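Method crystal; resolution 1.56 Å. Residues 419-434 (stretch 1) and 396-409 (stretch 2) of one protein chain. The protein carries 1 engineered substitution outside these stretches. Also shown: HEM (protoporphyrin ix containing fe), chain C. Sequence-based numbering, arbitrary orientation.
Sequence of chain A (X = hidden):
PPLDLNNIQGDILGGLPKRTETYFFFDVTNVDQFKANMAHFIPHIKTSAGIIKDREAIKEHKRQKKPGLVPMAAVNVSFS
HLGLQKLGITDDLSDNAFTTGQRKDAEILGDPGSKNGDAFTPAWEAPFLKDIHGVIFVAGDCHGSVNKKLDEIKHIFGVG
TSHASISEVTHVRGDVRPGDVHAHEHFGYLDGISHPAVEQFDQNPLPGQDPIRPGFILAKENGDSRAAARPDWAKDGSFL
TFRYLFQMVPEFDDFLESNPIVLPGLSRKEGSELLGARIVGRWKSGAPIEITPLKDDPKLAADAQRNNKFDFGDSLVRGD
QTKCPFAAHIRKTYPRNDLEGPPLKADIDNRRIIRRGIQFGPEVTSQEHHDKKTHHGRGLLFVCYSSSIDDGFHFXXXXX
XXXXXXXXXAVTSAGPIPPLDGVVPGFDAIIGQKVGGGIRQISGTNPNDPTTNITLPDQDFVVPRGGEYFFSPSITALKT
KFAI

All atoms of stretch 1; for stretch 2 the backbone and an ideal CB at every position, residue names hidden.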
# COMPACT_ATOMS: atom_id res chain seq x y z
N PRO A 419 28.44 -16.32 7.24
CA PRO A 419 27.82 -16.54 5.90
C PRO A 419 27.30 -15.30 5.26
O PRO A 419 27.01 -15.38 4.05
CB PRO A 419 26.65 -17.45 6.22
CG PRO A 419 26.98 -18.10 7.48
CD PRO A 419 27.80 -17.16 8.25
N LEU A 420 27.18 -14.19 6.00
CA LEU A 420 26.71 -12.91 5.43
C LEU A 420 27.87 -11.97 5.10
O LEU A 420 27.64 -10.85 4.68
CB LEU A 420 25.71 -12.24 6.29
CG LEU A 420 24.39 -13.03 6.46
CD1 LEU A 420 23.50 -12.33 7.43
CD2 LEU A 420 23.69 -13.25 5.12
N ASP A 421 29.13 -12.41 5.28
CA ASP A 421 30.21 -11.50 4.93
C ASP A 421 30.16 -11.13 3.44
O ASP A 421 30.06 -11.98 2.61
CB ASP A 421 31.59 -12.17 5.19
CG ASP A 421 31.89 -12.38 6.64
OD1 ASP A 421 31.33 -11.71 7.52
OD2 ASP A 421 32.76 -13.28 6.91
N GLY A 422 30.24 -9.84 3.18
CA GLY A 422 30.22 -9.33 1.84
C GLY A 422 28.84 -9.31 1.17
O GLY A 422 28.72 -8.90 -0.00
N VAL A 423 27.81 -9.82 1.87
CA VAL A 423 26.50 -9.91 1.16
C VAL A 423 25.80 -8.53 1.25
O VAL A 423 25.62 -7.96 2.37
CB VAL A 423 25.59 -10.97 1.83
CG1 VAL A 423 24.21 -10.95 1.21
CG2 VAL A 423 26.20 -12.32 1.74
N VAL A 424 25.40 -8.03 0.10
CA VAL A 424 24.79 -6.75 -0.10
C VAL A 424 23.49 -7.04 -0.90
O VAL A 424 23.53 -7.20 -2.10
CB VAL A 424 25.69 -5.71 -0.87
CG1 VAL A 424 24.94 -4.38 -0.94
CG2 VAL A 424 27.02 -5.53 -0.11
N PRO A 425 22.35 -7.17 -0.17
CA PRO A 425 21.14 -7.57 -0.88
C PRO A 425 20.77 -6.68 -2.06
O PRO A 425 20.30 -7.17 -3.06
CB PRO A 425 20.06 -7.45 0.20
CG PRO A 425 20.84 -7.94 1.43
CD PRO A 425 22.12 -7.16 1.29
N GLY A 426 20.99 -5.39 -1.92
CA GLY A 426 20.57 -4.41 -2.87
C GLY A 426 19.17 -3.90 -2.65
O GLY A 426 18.60 -4.02 -1.55
N PHE A 427 18.71 -3.18 -3.63
CA PHE A 427 17.42 -2.53 -3.58
C PHE A 427 16.26 -3.51 -3.82
O PHE A 427 16.36 -4.47 -4.60
CB PHE A 427 17.31 -1.37 -4.65
CG PHE A 427 18.11 -0.17 -4.28
CD1 PHE A 427 19.47 -0.18 -4.45
CD2 PHE A 427 17.55 0.92 -3.70
CE1 PHE A 427 20.26 0.92 -4.09
CE2 PHE A 427 18.32 2.01 -3.32
CZ PHE A 427 19.68 1.99 -3.52
N ASP A 428 15.12 -3.17 -3.21
CA ASP A 428 13.85 -3.72 -3.63
C ASP A 428 13.67 -3.24 -5.07
O ASP A 428 13.74 -2.02 -5.35
CB ASP A 428 12.78 -3.14 -2.74
CG ASP A 428 11.41 -3.57 -3.09
OD1 ASP A 428 11.00 -3.55 -4.30
OD2 ASP A 428 10.61 -3.91 -2.14
N ALA A 429 13.57 -4.16 -6.03
CA ALA A 429 13.55 -3.76 -7.43
C ALA A 429 12.19 -3.34 -7.90
O ALA A 429 12.03 -2.84 -9.01
CB ALA A 429 14.09 -4.90 -8.30
N ILE A 430 11.20 -3.48 -7.07
CA ILE A 430 9.87 -2.98 -7.44
C ILE A 430 9.69 -1.53 -6.98
O ILE A 430 9.36 -0.66 -7.74
CB ILE A 430 8.75 -3.89 -6.86
CG1 ILE A 430 8.93 -5.31 -7.30
CG2 ILE A 430 7.37 -3.34 -7.18
CD1 ILE A 430 8.79 -5.55 -8.78
N ILE A 431 9.96 -1.27 -5.71
CA ILE A 431 9.73 0.04 -5.11
C ILE A 431 10.95 0.76 -4.56
O ILE A 431 10.85 1.91 -4.16
CB ILE A 431 8.64 0.01 -3.97
CG1 ILE A 431 9.11 -0.87 -2.79
CG2 ILE A 431 7.32 -0.51 -4.44
CD1 ILE A 431 8.44 -0.62 -1.48
N GLY A 432 12.09 0.08 -4.49
CA GLY A 432 13.27 0.78 -3.87
C GLY A 432 13.73 1.98 -4.65
O GLY A 432 13.78 1.90 -5.91
N GLN A 433 14.00 3.10 -3.99
CA GLN A 433 14.40 4.32 -4.65
C GLN A 433 15.72 4.75 -4.11
O GLN A 433 16.01 4.58 -2.89
CB GLN A 433 13.38 5.43 -4.38
CG GLN A 433 12.05 5.12 -4.99
CD GLN A 433 11.08 6.30 -5.04
OE1 GLN A 433 10.67 6.74 -6.15
NE2 GLN A 433 10.75 6.83 -3.87
N LYS A 434 16.56 5.32 -4.97
CA LYS A 434 17.87 5.80 -4.53
C LYS A 434 17.76 7.35 -4.64
O LYS A 434 17.56 7.89 -5.74
CB LYS A 434 18.99 5.24 -5.42
CG LYS A 434 20.37 5.73 -4.93
CD LYS A 434 21.45 4.84 -5.59
CE LYS A 434 22.57 4.52 -4.76
NZ LYS A 434 23.56 3.77 -5.56
N UNK A 396 9.37 1.47 6.11
CA UNK A 396 9.48 0.42 5.15
C UNK A 396 10.19 0.95 3.91
O UNK A 396 11.09 0.27 3.37
CB UNK A 396 8.10 -0.15 4.81
N UNK A 397 9.70 2.07 3.41
CA UNK A 397 10.29 2.64 2.22
C UNK A 397 11.73 2.99 2.41
O UNK A 397 12.61 2.57 1.62
CB UNK A 397 9.51 3.88 1.78
N UNK A 398 12.04 3.78 3.46
CA UNK A 398 13.40 4.32 3.60
C UNK A 398 14.37 3.33 4.14
O UNK A 398 15.52 3.23 3.66
CB UNK A 398 13.40 5.55 4.51
N UNK A 399 13.98 2.65 5.21
CA UNK A 399 14.89 1.79 5.95
C UNK A 399 15.05 0.38 5.43
O UNK A 399 16.05 -0.26 5.70
CB UNK A 399 14.42 1.71 7.41
N UNK A 400 14.08 -0.12 4.67
CA UNK A 400 14.09 -1.48 4.15
C UNK A 400 14.25 -1.46 2.61
O UNK A 400 15.29 -1.87 2.12
CB UNK A 400 12.81 -2.21 4.55
N UNK A 401 13.24 -1.01 1.87
CA UNK A 401 13.24 -1.03 0.40
C UNK A 401 14.40 -0.24 -0.20
O UNK A 401 15.03 -0.73 -1.15
CB UNK A 401 11.92 -0.47 -0.13
N UNK A 402 14.70 0.92 0.34
CA UNK A 402 15.70 1.80 -0.24
C UNK A 402 17.13 1.46 0.26
O UNK A 402 18.10 2.14 -0.11
CB UNK A 402 15.35 3.25 0.09
N UNK A 403 17.25 0.53 1.22
CA UNK A 403 18.50 0.29 1.99
C UNK A 403 19.19 -0.92 1.40
O UNK A 403 18.77 -2.05 1.61
CB UNK A 403 18.22 0.08 3.48
N UNK A 404 20.25 -0.73 0.60
CA UNK A 404 20.87 -1.90 -0.07
C UNK A 404 21.50 -2.92 0.85
O UNK A 404 21.67 -4.05 0.49
CB UNK A 404 21.95 -1.42 -1.04
N UNK A 405 21.82 -2.48 2.08
CA UNK A 405 22.38 -3.42 3.02
C UNK A 405 21.36 -4.14 3.88
O UNK A 405 21.72 -5.07 4.58
CB UNK A 405 23.37 -2.69 3.93
N UNK A 406 20.08 -3.74 3.79
CA UNK A 406 19.03 -4.40 4.56
C UNK A 406 18.60 -5.73 3.91
O UNK A 406 18.35 -5.70 2.69
CB UNK A 406 17.82 -3.47 4.70
N UNK A 407 18.50 -6.86 4.62
CA UNK A 407 18.44 -6.99 6.05
C UNK A 407 19.76 -7.49 6.69
O UNK A 407 19.79 -7.77 7.88
CB UNK A 407 17.30 -7.94 6.41
N UNK A 408 20.83 -7.49 5.93
CA UNK A 408 22.12 -7.93 6.47
C UNK A 408 22.58 -7.01 7.60
O UNK A 408 23.09 -7.45 8.65
CB UNK A 408 23.18 -7.97 5.36
N UNK A 409 22.47 -5.70 7.38
CA UNK A 409 22.91 -4.68 8.32
C UNK A 409 22.19 -4.90 9.68
O UNK A 409 22.79 -4.96 10.76
CB UNK A 409 22.63 -3.28 7.76
CHA HEM C . 3.19 -7.32 -1.16
CHB HEM C . 3.28 -5.49 -5.62
CHC HEM C . 4.09 -1.13 -3.75
CHD HEM C . 4.31 -3.00 0.72
C1A HEM C . 3.12 -7.24 -2.56
C2A HEM C . 2.87 -8.32 -3.45
C3A HEM C . 2.84 -7.81 -4.69
C4A HEM C . 3.17 -6.42 -4.57
CMA HEM C . 2.67 -8.57 -5.97
CAA HEM C . 2.69 -9.78 -3.04
CBA HEM C . 1.28 -10.27 -2.79
CGA HEM C . 0.66 -9.69 -1.54
O1A HEM C . 1.01 -10.10 -0.43
O2A HEM C . -0.22 -8.81 -1.68
C1B HEM C . 3.52 -4.12 -5.54
C2B HEM C . 3.53 -3.21 -6.60
C3B HEM C . 3.73 -1.96 -6.11
C4B HEM C . 3.86 -2.14 -4.66
CMB HEM C . 3.40 -3.56 -8.06
CAB HEM C . 3.85 -0.62 -6.74
CBB HEM C . 3.38 -0.35 -7.94
C1C HEM C . 4.31 -1.20 -2.41
C2C HEM C . 4.67 -0.19 -1.51
C3C HEM C . 4.77 -0.69 -0.25
C4C HEM C . 4.39 -2.08 -0.35
CMC HEM C . 4.88 1.25 -1.92
CAC HEM C . 5.19 -0.10 1.05
CBC HEM C . 6.04 0.95 1.16
C1D HEM C . 3.95 -4.34 0.54
C2D HEM C . 3.71 -5.21 1.74
C3D HEM C . 3.35 -6.43 1.18
C4D HEM C . 3.45 -6.26 -0.26
CMD HEM C . 3.79 -4.86 3.17
CAD HEM C . 3.05 -7.73 1.90
CBD HEM C . 4.27 -8.52 2.23
CGD HEM C . 3.95 -9.74 3.06
O1D HEM C . 4.44 -10.80 2.61
O2D HEM C . 3.19 -9.66 4.00
NA HEM C . 3.42 -6.06 -3.25
NB HEM C . 3.80 -3.48 -4.38
NC HEM C . 4.27 -2.41 -1.67
ND HEM C . 3.85 -5.03 -0.59
FE HEM C . 3.91 -4.28 -2.48

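Position 396 is helical, and its ideal CB has nothing of stretch 1 within 5.5 Å. The heme lies on this side, so an apolar side chain would suit. It is Ile396, whose CG2 is 3.8 Å from HEM CBC.

Position 397 points sideways, and its CB is also free. The carbonyl of Ile431 is an acceptor that a long donor could reach. Gln, Lys or Arg are candidates. The residue is Gln397. Its NE2 donates to Ile431 O at 2.9 Å, and also to OD1 of the residue at 402, at 2.9 Å.

Positions 398 and 399 offer no contact; polar residues would do. They are Glu398 and Ser399. Almost any side chain could stand at 400; Trp400 leads its ring away.

At 401 the CB points toward stretch 1. It lies 3.7 Å from Ile431 CD1 and 3.8 Å from Asp428 CB, so little room remains and a small residue fits best. Ala401 packs its CB against Ile431 CD1 at 3.7 Å. Its backbone O accepts from Asp428 N at 3.2 Å.

Position 402 has its CB sideways, 3.3 Å from Gln433 O. The free Gln433 N calls for a short acceptor: Asn, Asp or perhaps Ser. It is Asn402. OD1 accepts from Gln433 N at 2.8 Å, so this one oxygen takes hydrogens from Gln433 and Gln397. ND2 is bonded elsewhere in the structure.

Position 403 points away; many residues would serve. Ala403 opens a type I turn, closed by the bond from the backbone N of 406 to Ala403 O at 3.1 Å.

At 404 phi is -64°, and the CB is 4.2 Å from both Phe427 CE1 and Val424 CG1. Proline or a modest apolar side chain would suit. Pro404 lays CD over one face of the Phe427 ring. Its O accepts from Gly426 N at 2.8 Å.

Position 405 points away, and its ideal CB is 5.3 Å from Pro425 CD, so stretch 1 sets little limit here. The carbonyl of Val423 is an acceptor nearby, and a polar residue is plausible. Asn405 turns its end back. A water donates to both Asn405 OD1 and Val423 O, at 2.7 Å each.

Position 406 points away and leaves the choice open. Phe406 meets stretch 1 through its backbone: O is 3.5 Å from Pro425 CB.

The peptide before 407 is cis, which strongly suggests proline. Pro407 is the N-cap, and its CD packs 3.8 Å from Pro425 CG.

Position 408 points toward an apolar pocket of Leu420, Val423 and Pro425. Val, Ile or Leu would suit. Val408 fills it: CG2 is 3.8 Å from Pro425 CG and CG1 is 4.1 Å from Leu420 CB.

Stretch 1 sets no limit at 409, so many side chains would do; it is Asn409.

Stretch 2 (396-409) IQESWANAPNFPVN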
# COMPACT_ATOMS: atom_id res chain seq x y z
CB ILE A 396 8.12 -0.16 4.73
CG1 ILE A 396 7.41 -0.93 5.88
CG2 ILE A 396 8.22 -1.13 3.55
CD1 ILE A 396 5.91 -1.13 5.68
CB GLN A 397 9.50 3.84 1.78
CG GLN A 397 9.96 4.49 0.43
CD GLN A 397 9.56 3.64 -0.77
OE1 GLN A 397 8.42 3.32 -0.96
NE2 GLN A 397 10.56 3.15 -1.50
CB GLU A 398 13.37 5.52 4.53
CG GLU A 398 14.71 6.20 4.66
CD GLU A 398 14.83 7.31 5.68
OE1 GLU A 398 13.96 7.48 6.59
OE2 GLU A 398 15.90 8.02 5.49
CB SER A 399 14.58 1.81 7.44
OG SER A 399 14.98 3.07 8.03
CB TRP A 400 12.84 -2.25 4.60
CG TRP A 400 12.83 -2.51 6.09
CD1 TRP A 400 13.86 -2.29 7.03
CD2 TRP A 400 11.72 -3.08 6.83
NE1 TRP A 400 13.43 -2.70 8.29
CE2 TRP A 400 12.16 -3.23 8.17
CE3 TRP A 400 10.41 -3.46 6.48
CZ2 TRP A 400 11.28 -3.70 9.18
CZ3 TRP A 400 9.59 -3.97 7.42
CH2 TRP A 400 10.06 -4.12 8.78
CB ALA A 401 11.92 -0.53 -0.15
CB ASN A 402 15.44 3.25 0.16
CG ASN A 402 14.21 3.88 -0.44
OD1 ASN A 402 13.46 3.26 -1.25
ND2 ASN A 402 14.05 5.15 -0.12
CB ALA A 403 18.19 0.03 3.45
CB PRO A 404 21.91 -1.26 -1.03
CG PRO A 404 22.13 0.06 -0.52
CD PRO A 404 20.87 0.53 0.15
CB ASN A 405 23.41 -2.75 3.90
CG ASN A 405 24.58 -2.27 3.11
OD1 ASN A 405 25.27 -3.08 2.52
ND2 ASN A 405 24.71 -0.99 3.00
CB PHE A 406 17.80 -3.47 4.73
CG PHE A 406 16.71 -4.11 5.52
CD1 PHE A 406 16.82 -4.19 6.89
CD2 PHE A 406 15.67 -4.78 4.94
CE1 PHE A 406 15.87 -4.82 7.70
CE2 PHE A 406 14.73 -5.48 5.68
CZ PHE A 406 14.81 -5.49 7.08
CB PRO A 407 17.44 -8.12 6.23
CG PRO A 407 17.65 -8.96 5.07
CD PRO A 407 17.92 -8.01 3.93
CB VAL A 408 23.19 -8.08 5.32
CG1 VAL A 408 24.57 -8.29 5.96
CG2 VAL A 408 22.81 -9.25 4.42
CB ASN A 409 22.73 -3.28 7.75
CG ASN A 409 21.30 -2.89 7.30
OD1 ASN A 409 20.37 -3.68 7.33
ND2 ASN A 409 21.17 -1.64 6.78
O HOH W 1 25.49 -5.52 3.59
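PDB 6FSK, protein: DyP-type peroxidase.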